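Local coordinates for glutamate racemase (Francisella tularensis subsp. tularensis, PDB 3OUT), which is an alpha/beta protein of the Asp/Glu/hydantoin racemase family, modelled here with D-glutamic acid in a pocket between its two sheets, at residues F149-S159 / C186-S195; I98-V108 / I205-L215. One frame throughout, in Å; residues are numbered along the deposited sequence.

Contact 1 (F149-S159 / C186-S195); sequences FVSMIEEGFVS and CTHYPIIKES. With DGL (D-glutamic acid), chain E.
CA of Val-150 and CA of His-188 lie 6.2 Å apart where helix 149-154 passes the type I turn Cys-186 to Tyr-189. Further on, past the Schellman motif that closes the helix at Gly-156, CA of Val-158 comes within 5.6 Å of CA of Ile-192, the N-cap of helix 193-199. Both segments follow strands of the four-stranded parallel sheet in this alpha/beta fold, and the turn lines the ligand pocket: Thr-187 N donates to OE2 of D-glutamic acid.

His-188 is held at both ring nitrogens. His-188 NE2 donates to Glu-154 OE2 at 2.7 Å, nearly straight (163°), meeting the carboxylate on its anti side; the side chain of Glu-154, extended beyond CG, carries the oxygen there. His-188 ND1 donates to Thr-187 OG1 at 2.9 Å; both partners lie close to the ring plane, and the two bonds fix the ring's rotation. Val-150 lies off-centre over one face.

Phe-149 meets Tyr-189 edge to face, planes at 84°: CD2 stands over the centre of the tyrosine ring, whose opposite face takes Cys-186 CB. Ile-192 CD1 sits squarely over the phenylalanine ring, 3.7 Å from its centroid. Ile-153 fills the middle, its CG1 against Ile-192 CG2. Two waters finish the interface: one joins Val-158 O to Ser-195 OG, the other accepts from Val-150 N at 3.1 Å and bonds to Tyr-189 OH.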
loop_
_atom_site.group_PDB
_atom_site.type_symbol
_atom_site.label_atom_id
_atom_site.label_comp_id
_atom_site.label_asym_id
_atom_site.label_seq_id
_atom_site.Cartn_x
_atom_site.Cartn_y
_atom_site.Cartn_z
ATOM N N PHE B 149 21.033 -0.519 14.160
ATOM C CA PHE B 149 21.718 0.680 13.691
ATOM C C PHE B 149 20.820 1.693 12.939
ATOM O O PHE B 149 20.948 2.906 13.129
ATOM C CB PHE B 149 22.893 0.319 12.770
ATOM C CG PHE B 149 24.217 -0.010 13.454
ATOM C CD1 PHE B 149 24.414 0.046 14.830
ATOM C CD2 PHE B 149 25.281 -0.403 12.654
ATOM C CE1 PHE B 149 25.659 -0.217 15.380
ATOM C CE2 PHE B 149 26.524 -0.733 13.207
ATOM C CZ PHE B 149 26.713 -0.605 14.556
ATOM N N VAL B 150 19.957 1.224 12.050
ATOM C CA VAL B 150 19.145 2.123 11.263
ATOM C C VAL B 150 18.291 3.038 12.139
ATOM O O VAL B 150 18.347 4.264 12.004
ATOM C CB VAL B 150 18.273 1.380 10.232
ATOM C CG1 VAL B 150 17.153 2.251 9.696
ATOM C CG2 VAL B 150 19.148 0.846 9.062
ATOM N N SER B 151 17.500 2.469 13.046
ATOM C CA SER B 151 16.649 3.309 13.907
ATOM C C SER B 151 17.479 4.228 14.821
ATOM O O SER B 151 17.150 5.385 15.011
ATOM C CB SER B 151 15.713 2.441 14.722
ATOM O OG SER B 151 14.862 3.316 15.476
HETATM N N MSE B 152 18.558 3.686 15.369
HETATM C CA MSE B 152 19.478 4.398 16.253
HETATM C C MSE B 152 19.934 5.689 15.565
HETATM O O MSE B 152 19.872 6.774 16.148
HETATM C CB MSE B 152 20.692 3.487 16.585
HETATM C CG MSE B 152 21.650 4.103 17.496
HETATM SE SE MSE B 152 23.189 2.939 17.792
HETATM C CE MSE B 152 24.047 3.355 16.073
ATOM N N ILE B 153 20.350 5.557 14.313
ATOM C CA ILE B 153 20.890 6.678 13.561
ATOM C C ILE B 153 19.774 7.665 13.199
ATOM O O ILE B 153 19.935 8.897 13.285
ATOM C CB ILE B 153 21.682 6.148 12.323
ATOM C CG1 ILE B 153 22.984 5.491 12.812
ATOM C CG2 ILE B 153 21.977 7.247 11.297
ATOM C CD1 ILE B 153 23.614 4.605 11.746
ATOM N N GLU B 154 18.613 7.130 12.816
ATOM C CA GLU B 154 17.477 7.996 12.465
ATOM C C GLU B 154 16.947 8.754 13.675
ATOM O O GLU B 154 16.377 9.835 13.513
ATOM C CB GLU B 154 16.364 7.229 11.760
ATOM C CG GLU B 154 16.807 6.759 10.350
ATOM C CD GLU B 154 15.734 6.088 9.541
ATOM O OE1 GLU B 154 14.598 5.923 10.047
ATOM O OE2 GLU B 154 16.011 5.705 8.380
ATOM N N GLU B 155 17.154 8.204 14.874
ATOM C CA GLU B 155 16.759 8.877 16.112
ATOM C C GLU B 155 17.809 9.869 16.601
ATOM O O GLU B 155 17.638 10.484 17.648
ATOM C CB GLU B 155 16.484 7.861 17.193
ATOM C CG GLU B 155 15.269 7.013 16.932
ATOM C CD GLU B 155 13.997 7.822 16.859
ATOM O OE1 GLU B 155 13.892 8.864 17.563
ATOM O OE2 GLU B 155 13.106 7.456 16.049
ATOM N N GLY B 156 18.909 9.975 15.876
ATOM C CA GLY B 156 19.937 10.980 16.188
ATOM C C GLY B 156 21.080 10.501 17.040
ATOM O O GLY B 156 21.905 11.333 17.457
ATOM N N PHE B 157 21.156 9.200 17.338
ATOM C CA PHE B 157 22.261 8.655 18.118
ATOM C C PHE B 157 23.358 8.320 17.110
ATOM O O PHE B 157 23.324 7.265 16.486
ATOM C CB PHE B 157 21.851 7.411 18.922
ATOM C CG PHE B 157 20.839 7.661 20.003
ATOM C CD1 PHE B 157 19.494 7.592 19.729
ATOM C CD2 PHE B 157 21.227 7.856 21.321
ATOM C CE1 PHE B 157 18.542 7.798 20.711
ATOM C CE2 PHE B 157 20.279 8.037 22.326
ATOM C CZ PHE B 157 18.929 7.997 22.023
ATOM N N VAL B 158 24.307 9.237 16.945
ATOM C CA VAL B 158 25.307 9.168 15.841
ATOM C C VAL B 158 26.766 9.188 16.331
ATOM O O VAL B 158 27.707 9.055 15.535
ATOM C CB VAL B 158 25.089 10.253 14.792
ATOM C CG1 VAL B 158 23.737 10.024 14.024
ATOM C CG2 VAL B 158 25.179 11.669 15.403
ATOM N N SER B 159 26.938 9.328 17.632
ATOM C CA SER B 159 28.226 9.201 18.292
ATOM C C SER B 159 27.986 9.068 19.778
ATOM O O SER B 159 26.868 9.229 20.239
ATOM C CB SER B 159 29.107 10.427 18.008
ATOM O OG SER B 159 28.532 11.561 18.623
ATOM N N CYS B 186 25.085 -0.801 4.425
ATOM C CA CYS B 186 23.821 -0.105 4.628
ATOM C C CYS B 186 24.102 1.373 4.494
ATOM O O CYS B 186 25.110 1.877 5.005
ATOM C CB CYS B 186 23.283 -0.428 5.994
ATOM S SG CYS B 186 21.776 0.472 6.549
ATOM N N THR B 187 23.217 2.086 3.825
ATOM C CA THR B 187 23.411 3.527 3.597
ATOM C C THR B 187 23.662 4.342 4.873
ATOM O O THR B 187 24.314 5.408 4.821
ATOM C CB THR B 187 22.155 4.159 2.936
ATOM O OG1 THR B 187 20.986 3.823 3.695
ATOM C CG2 THR B 187 21.958 3.662 1.573
ATOM N N HIS B 188 23.081 3.886 5.983
ATOM C CA HIS B 188 23.117 4.650 7.224
ATOM C C HIS B 188 24.470 4.575 7.936
ATOM O O HIS B 188 24.786 5.451 8.732
ATOM C CB HIS B 188 22.035 4.143 8.163
ATOM C CG HIS B 188 20.658 4.529 7.754
ATOM N ND1 HIS B 188 20.171 4.364 6.473
ATOM C CD2 HIS B 188 19.661 5.093 8.472
ATOM C CE1 HIS B 188 18.915 4.786 6.439
ATOM N NE2 HIS B 188 18.579 5.220 7.643
ATOM N N TYR B 189 25.231 3.515 7.682
ATOM C CA TYR B 189 26.358 3.182 8.574
ATOM C C TYR B 189 27.547 4.141 8.453
ATOM O O TYR B 189 28.237 4.328 9.454
ATOM C CB TYR B 189 26.809 1.736 8.428
ATOM C CG TYR B 189 25.737 0.684 8.691
ATOM C CD1 TYR B 189 24.459 1.005 9.213
ATOM C CD2 TYR B 189 26.013 -0.662 8.452
ATOM C CE1 TYR B 189 23.508 0.003 9.405
ATOM C CE2 TYR B 189 25.096 -1.629 8.672
ATOM C CZ TYR B 189 23.855 -1.305 9.186
ATOM O OH TYR B 189 22.943 -2.324 9.351
ATOM N N PRO B 190 27.822 4.696 7.256
ATOM C CA PRO B 190 28.943 5.674 7.199
ATOM C C PRO B 190 28.805 6.876 8.163
ATOM O O PRO B 190 29.825 7.435 8.563
ATOM C CB PRO B 190 28.951 6.101 5.730
ATOM C CG PRO B 190 28.400 4.893 4.977
ATOM C CD PRO B 190 27.304 4.419 5.902
ATOM N N ILE B 191 27.589 7.258 8.564
ATOM C CA ILE B 191 27.373 8.310 9.579
ATOM C C ILE B 191 28.105 8.052 10.867
ATOM O O ILE B 191 28.570 9.011 11.509
ATOM C CB ILE B 191 25.838 8.425 9.929
ATOM C CG1 ILE B 191 25.104 8.983 8.707
ATOM C CG2 ILE B 191 25.547 9.277 11.222
ATOM C CD1 ILE B 191 25.321 10.504 8.475
ATOM N N ILE B 192 28.211 6.780 11.246
ATOM C CA ILE B 192 28.838 6.369 12.490
ATOM C C ILE B 192 30.231 5.740 12.277
ATOM O O ILE B 192 30.718 5.015 13.138
ATOM C CB ILE B 192 27.932 5.438 13.364
ATOM C CG1 ILE B 192 27.617 4.097 12.674
ATOM C CG2 ILE B 192 26.634 6.189 13.791
ATOM C CD1 ILE B 192 27.067 3.020 13.610
ATOM N N LYS B 193 30.837 6.004 11.131
ATOM C CA LYS B 193 32.103 5.350 10.802
ATOM C C LYS B 193 33.190 5.581 11.852
ATOM O O LYS B 193 34.000 4.670 12.115
ATOM C CB LYS B 193 32.613 5.765 9.424
ATOM C CG LYS B 193 33.041 7.214 9.213
ATOM C CD LYS B 193 33.585 7.385 7.792
ATOM C CE LYS B 193 33.338 8.764 7.209
ATOM N NZ LYS B 193 33.388 9.882 8.193
ATOM N N GLU B 194 33.211 6.772 12.437
ATOM C CA GLU B 194 34.207 7.073 13.487
ATOM C C GLU B 194 34.026 6.192 14.718
ATOM O O GLU B 194 35.014 5.743 15.306
ATOM C CB GLU B 194 34.173 8.549 13.888
ATOM C CG GLU B 194 34.605 9.518 12.813
ATOM C CD GLU B 194 34.706 10.982 13.306
ATOM O OE1 GLU B 194 34.612 11.220 14.542
ATOM O OE2 GLU B 194 34.908 11.892 12.445
ATOM N N SER B 195 32.784 5.915 15.116
ATOM C CA SER B 195 32.533 4.983 16.213
ATOM C C SER B 195 32.911 3.570 15.811
ATOM O O SER B 195 33.468 2.839 16.595
ATOM C CB SER B 195 31.082 5.000 16.667
ATOM O OG SER B 195 30.712 6.308 17.119
HETATM N N DGL E . 16.671 2.545 4.445
HETATM C CA DGL E . 17.074 1.298 5.186
HETATM C C DGL E . 15.862 0.510 5.592
HETATM O O DGL E . 14.771 0.738 5.022
HETATM C CB DGL E . 17.951 0.353 4.374
HETATM C CG DGL E . 19.201 0.991 3.750
HETATM C CD DGL E . 20.201 0.005 3.179
HETATM O OE1 DGL E . 20.053 -1.214 3.387
HETATM O OE2 DGL E . 21.181 0.486 2.543
HETATM O OXT DGL E . 15.963 -0.413 6.437
HETATM O O HOH W 1 20.632 -1.546 10.714
HETATM O O HOH W 2 30.252 8.185 15.242
#

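Contact 2 (I98-V108 / I205-L215); sequences IDVITAGVSLV and IDPSLQASKML
Ala-103 and Ala-211 meet at the centre of a steep helix crossing, CB to CB 3.7 Å, with the axes of helix 100-106 and helix 208-215 at 106° and 8.1 Å apart. Helix 100-106 leaves the six-stranded sheet and packs on helix 127-135, helix 208-221 leaves the four-stranded sheet and packs on strand 72-75, and they cross where the chain passes between the two alpha/beta halves. Small residues allow the closeness: Pro-207 CB rests 3.5 Å from the backbone N of Gly-104.

Around this centre, selenomethionine Met-214, extended beyond CG, runs obliquely across helix 100-106, SE near Ala-103 CA and CE beside Ser-106, while its CB faces Ile-98 CG2. At the other end Leu-107 CD1 reaches Ile-205 CG2 at 3.7 Å. Gln-210, with CG anti to its N (chi1 178°) and a bend at chi2, slides past Leu-107 and donates from NE2 to Ser-106 OG at 2.9 Å, in its amide plane. That hydroxyl is aimed in turn by its own bond to Ala-103 O.

Both helix starts are capped. Asp-99 OD2 accepts from Thr-102 N and OD1 from Thr-102 OG1; Asp-206 OD1 takes Ser-208 N at 3.1 Å and Ser-208 OG on the same face of its carboxylate.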
loop_
_atom_site.group_PDB
_atom_site.type_symbol
_atom_site.label_atom_id
_atom_site.label_comp_id
_atom_site.label_asym_id
_atom_site.label_seq_id
_atom_site.Cartn_x
_atom_site.Cartn_y
_atom_site.Cartn_z
ATOM N N ILE B 98 22.193 0.672 -12.008
ATOM C CA ILE B 98 23.419 0.542 -11.253
ATOM C C ILE B 98 22.996 0.283 -9.815
ATOM O O ILE B 98 22.011 0.845 -9.371
ATOM C CB ILE B 98 24.218 1.870 -11.296
ATOM C CG1 ILE B 98 24.686 2.239 -12.724
ATOM C CG2 ILE B 98 25.371 1.856 -10.313
ATOM C CD1 ILE B 98 25.595 1.245 -13.314
ATOM N N ASP B 99 23.717 -0.537 -9.073
ATOM C CA ASP B 99 23.319 -0.836 -7.661
ATOM C C ASP B 99 24.508 -0.775 -6.720
ATOM O O ASP B 99 25.652 -1.016 -7.122
ATOM C CB ASP B 99 22.612 -2.175 -7.527
ATOM C CG ASP B 99 23.538 -3.329 -7.664
ATOM O OD1 ASP B 99 23.889 -3.688 -8.818
ATOM O OD2 ASP B 99 23.977 -3.840 -6.621
ATOM N N VAL B 100 24.244 -0.446 -5.460
ATOM C CA VAL B 100 25.320 -0.230 -4.485
ATOM C C VAL B 100 26.055 -1.502 -4.082
ATOM O O VAL B 100 27.211 -1.413 -3.684
ATOM C CB VAL B 100 24.851 0.496 -3.198
ATOM C CG1 VAL B 100 24.632 1.969 -3.471
ATOM C CG2 VAL B 100 23.538 -0.148 -2.540
ATOM N N ILE B 101 25.437 -2.684 -4.174
ATOM C CA ILE B 101 26.144 -3.909 -3.844
ATOM C C ILE B 101 27.201 -4.193 -4.908
ATOM O O ILE B 101 28.333 -4.539 -4.564
ATOM C CB ILE B 101 25.195 -5.097 -3.614
ATOM C CG1 ILE B 101 24.319 -4.827 -2.384
ATOM C CG2 ILE B 101 25.969 -6.416 -3.457
ATOM C CD1 ILE B 101 23.404 -5.971 -2.006
ATOM N N THR B 102 26.845 -4.021 -6.182
ATOM C CA THR B 102 27.870 -4.131 -7.258
ATOM C C THR B 102 29.042 -3.202 -6.998
ATOM O O THR B 102 30.209 -3.587 -7.183
ATOM C CB THR B 102 27.227 -3.869 -8.649
ATOM O OG1 THR B 102 26.189 -4.838 -8.864
ATOM C CG2 THR B 102 28.256 -3.936 -9.771
ATOM N N ALA B 103 28.756 -1.992 -6.578
ATOM C CA ALA B 103 29.799 -1.027 -6.214
ATOM C C ALA B 103 30.671 -1.521 -5.063
ATOM O O ALA B 103 31.900 -1.470 -5.130
ATOM C CB ALA B 103 29.168 0.333 -5.866
ATOM N N GLY B 104 30.042 -1.997 -3.984
ATOM C CA GLY B 104 30.809 -2.532 -2.855
ATOM C C GLY B 104 31.716 -3.683 -3.246
ATOM O O GLY B 104 32.868 -3.754 -2.796
ATOM N N VAL B 105 31.175 -4.601 -4.030
ATOM C CA VAL B 105 31.920 -5.799 -4.422
ATOM C C VAL B 105 33.163 -5.363 -5.183
ATOM O O VAL B 105 34.265 -5.917 -4.985
ATOM C CB VAL B 105 31.046 -6.731 -5.266
ATOM C CG1 VAL B 105 31.903 -7.879 -5.918
ATOM C CG2 VAL B 105 29.938 -7.291 -4.372
ATOM N N SER B 106 32.983 -4.362 -6.057
ATOM C CA SER B 106 34.088 -3.874 -6.890
ATOM C C SER B 106 35.261 -3.322 -6.038
ATOM O O SER B 106 36.387 -3.229 -6.511
ATOM C CB SER B 106 33.597 -2.830 -7.905
ATOM O OG SER B 106 33.448 -1.543 -7.324
ATOM N N LEU B 107 34.991 -2.942 -4.809
ATOM C CA LEU B 107 36.017 -2.391 -3.929
ATOM C C LEU B 107 36.747 -3.387 -3.052
ATOM O O LEU B 107 37.701 -2.988 -2.375
ATOM C CB LEU B 107 35.374 -1.277 -3.066
ATOM C CG LEU B 107 34.848 -0.052 -3.841
ATOM C CD1 LEU B 107 34.019 0.848 -2.919
ATOM C CD2 LEU B 107 35.971 0.784 -4.414
ATOM N N VAL B 108 36.378 -4.669 -3.072
ATOM C CA VAL B 108 36.937 -5.686 -2.179
ATOM C C VAL B 108 37.370 -6.968 -2.895
ATOM O O VAL B 108 37.822 -7.912 -2.231
ATOM C CB VAL B 108 35.969 -6.062 -1.040
ATOM C CG1 VAL B 108 35.582 -4.826 -0.219
ATOM C CG2 VAL B 108 34.701 -6.777 -1.567
ATOM N N ILE B 205 34.718 0.275 4.058
ATOM C CA ILE B 205 34.348 0.465 2.680
ATOM C C ILE B 205 32.933 1.049 2.601
ATOM O O ILE B 205 31.968 0.426 3.047
ATOM C CB ILE B 205 34.356 -0.875 1.907
ATOM C CG1 ILE B 205 35.710 -1.583 1.989
ATOM C CG2 ILE B 205 33.861 -0.711 0.436
ATOM C CD1 ILE B 205 36.818 -0.823 1.406
ATOM N N ASP B 206 32.825 2.236 2.002
ATOM C CA ASP B 206 31.528 2.887 1.814
ATOM C C ASP B 206 31.304 2.938 0.318
ATOM O O ASP B 206 31.966 3.721 -0.354
ATOM C CB ASP B 206 31.566 4.303 2.396
ATOM C CG ASP B 206 30.323 5.119 2.071
ATOM O OD1 ASP B 206 29.421 4.594 1.370
ATOM O OD2 ASP B 206 30.214 6.270 2.609
ATOM N N PRO B 207 30.359 2.152 -0.196
ATOM C CA PRO B 207 30.228 2.016 -1.642
ATOM C C PRO B 207 29.430 3.111 -2.345
ATOM O O PRO B 207 29.296 3.055 -3.556
ATOM C CB PRO B 207 29.506 0.696 -1.773
ATOM C CG PRO B 207 28.627 0.651 -0.624
ATOM C CD PRO B 207 29.468 1.212 0.505
ATOM N N SER B 208 28.861 4.082 -1.630
ATOM C CA SER B 208 28.008 5.087 -2.315
ATOM C C SER B 208 28.656 5.890 -3.409
ATOM O O SER B 208 28.064 6.073 -4.474
ATOM C CB SER B 208 27.344 6.044 -1.323
ATOM O OG SER B 208 28.290 6.637 -0.483
ATOM N N LEU B 209 29.850 6.430 -3.166
ATOM C CA LEU B 209 30.498 7.231 -4.197
ATOM C C LEU B 209 30.886 6.378 -5.408
ATOM O O LEU B 209 30.720 6.810 -6.535
ATOM C CB LEU B 209 31.717 7.978 -3.638
ATOM C CG LEU B 209 32.401 8.919 -4.630
ATOM C CD1 LEU B 209 31.484 10.040 -5.189
ATOM C CD2 LEU B 209 33.655 9.479 -3.909
ATOM N N GLN B 210 31.390 5.178 -5.153
ATOM C CA GLN B 210 31.735 4.224 -6.226
ATOM C C GLN B 210 30.519 3.959 -7.104
ATOM O O GLN B 210 30.634 3.974 -8.342
ATOM C CB GLN B 210 32.269 2.936 -5.643
ATOM C CG GLN B 210 32.619 1.826 -6.658
ATOM C CD GLN B 210 33.833 2.127 -7.561
ATOM O OE1 GLN B 210 34.319 3.246 -7.644
ATOM N NE2 GLN B 210 34.321 1.100 -8.232
ATOM N N ALA B 211 29.351 3.746 -6.483
ATOM C CA ALA B 211 28.123 3.559 -7.269
ATOM C C ALA B 211 27.828 4.768 -8.148
ATOM O O ALA B 211 27.491 4.653 -9.337
ATOM C CB ALA B 211 26.878 3.217 -6.307
ATOM N N SER B 212 27.971 5.962 -7.573
ATOM C CA SER B 212 27.782 7.183 -8.361
ATOM C C SER B 212 28.768 7.285 -9.529
ATOM O O SER B 212 28.386 7.659 -10.629
ATOM C CB SER B 212 27.865 8.398 -7.452
ATOM O OG SER B 212 26.919 8.284 -6.392
ATOM N N LYS B 213 30.031 6.948 -9.276
ATOM C CA LYS B 213 31.050 6.909 -10.349
ATOM C C LYS B 213 30.745 5.917 -11.449
ATOM O O LYS B 213 31.013 6.212 -12.616
ATOM C CB LYS B 213 32.419 6.648 -9.755
ATOM C CG LYS B 213 32.851 7.806 -8.891
ATOM C CD LYS B 213 34.302 7.794 -8.569
ATOM C CE LYS B 213 34.767 6.595 -7.856
ATOM N NZ LYS B 213 36.251 6.708 -7.588
HETATM N N MSE B 214 30.177 4.764 -11.084
HETATM C CA MSE B 214 29.748 3.779 -12.071
HETATM C C MSE B 214 28.679 4.382 -12.983
HETATM O O MSE B 214 28.685 4.156 -14.189
HETATM C CB MSE B 214 29.284 2.463 -11.408
HETATM C CG MSE B 214 30.428 1.687 -10.813
HETATM SE SE MSE B 214 29.721 0.146 -9.877
HETATM C CE MSE B 214 31.252 -1.057 -10.138
ATOM N N LEU B 215 27.736 5.122 -12.401
ATOM C CA LEU B 215 26.720 5.777 -13.193
ATOM C C LEU B 215 27.353 6.863 -14.091
ATOM O O LEU B 215 27.064 6.901 -15.256
ATOM C CB LEU B 215 25.633 6.369 -12.301
ATOM C CG LEU B 215 24.531 7.130 -13.059
ATOM C CD1 LEU B 215 23.952 6.296 -14.192
ATOM C CD2 LEU B 215 23.436 7.534 -12.111
#

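In the fold
Contact 2 lies nearer the centre of the chain and joins the two sheets through crossed helices; contact 1, about 19 Å away centre to centre, stays with the four-stranded sheet, beside the second subunit, where Met-152 packs on Leu-148 of that subunit. Contact 1 is the more buried and, with its aromatic rings, supplies Cys-186, Thr-187 and His-188 to the ligand pocket; contact 2 relies on small residues and aliphatic chains. Each has one direct hydrogen bond across, imidazole to carboxylate in contact 1, which adds two bridging waters, and amide to hydroxyl in contact 2. Along the chain, contact 1 is nested within the loop that contact 2 closes, touching it where Pro-190 packs on Asp-206.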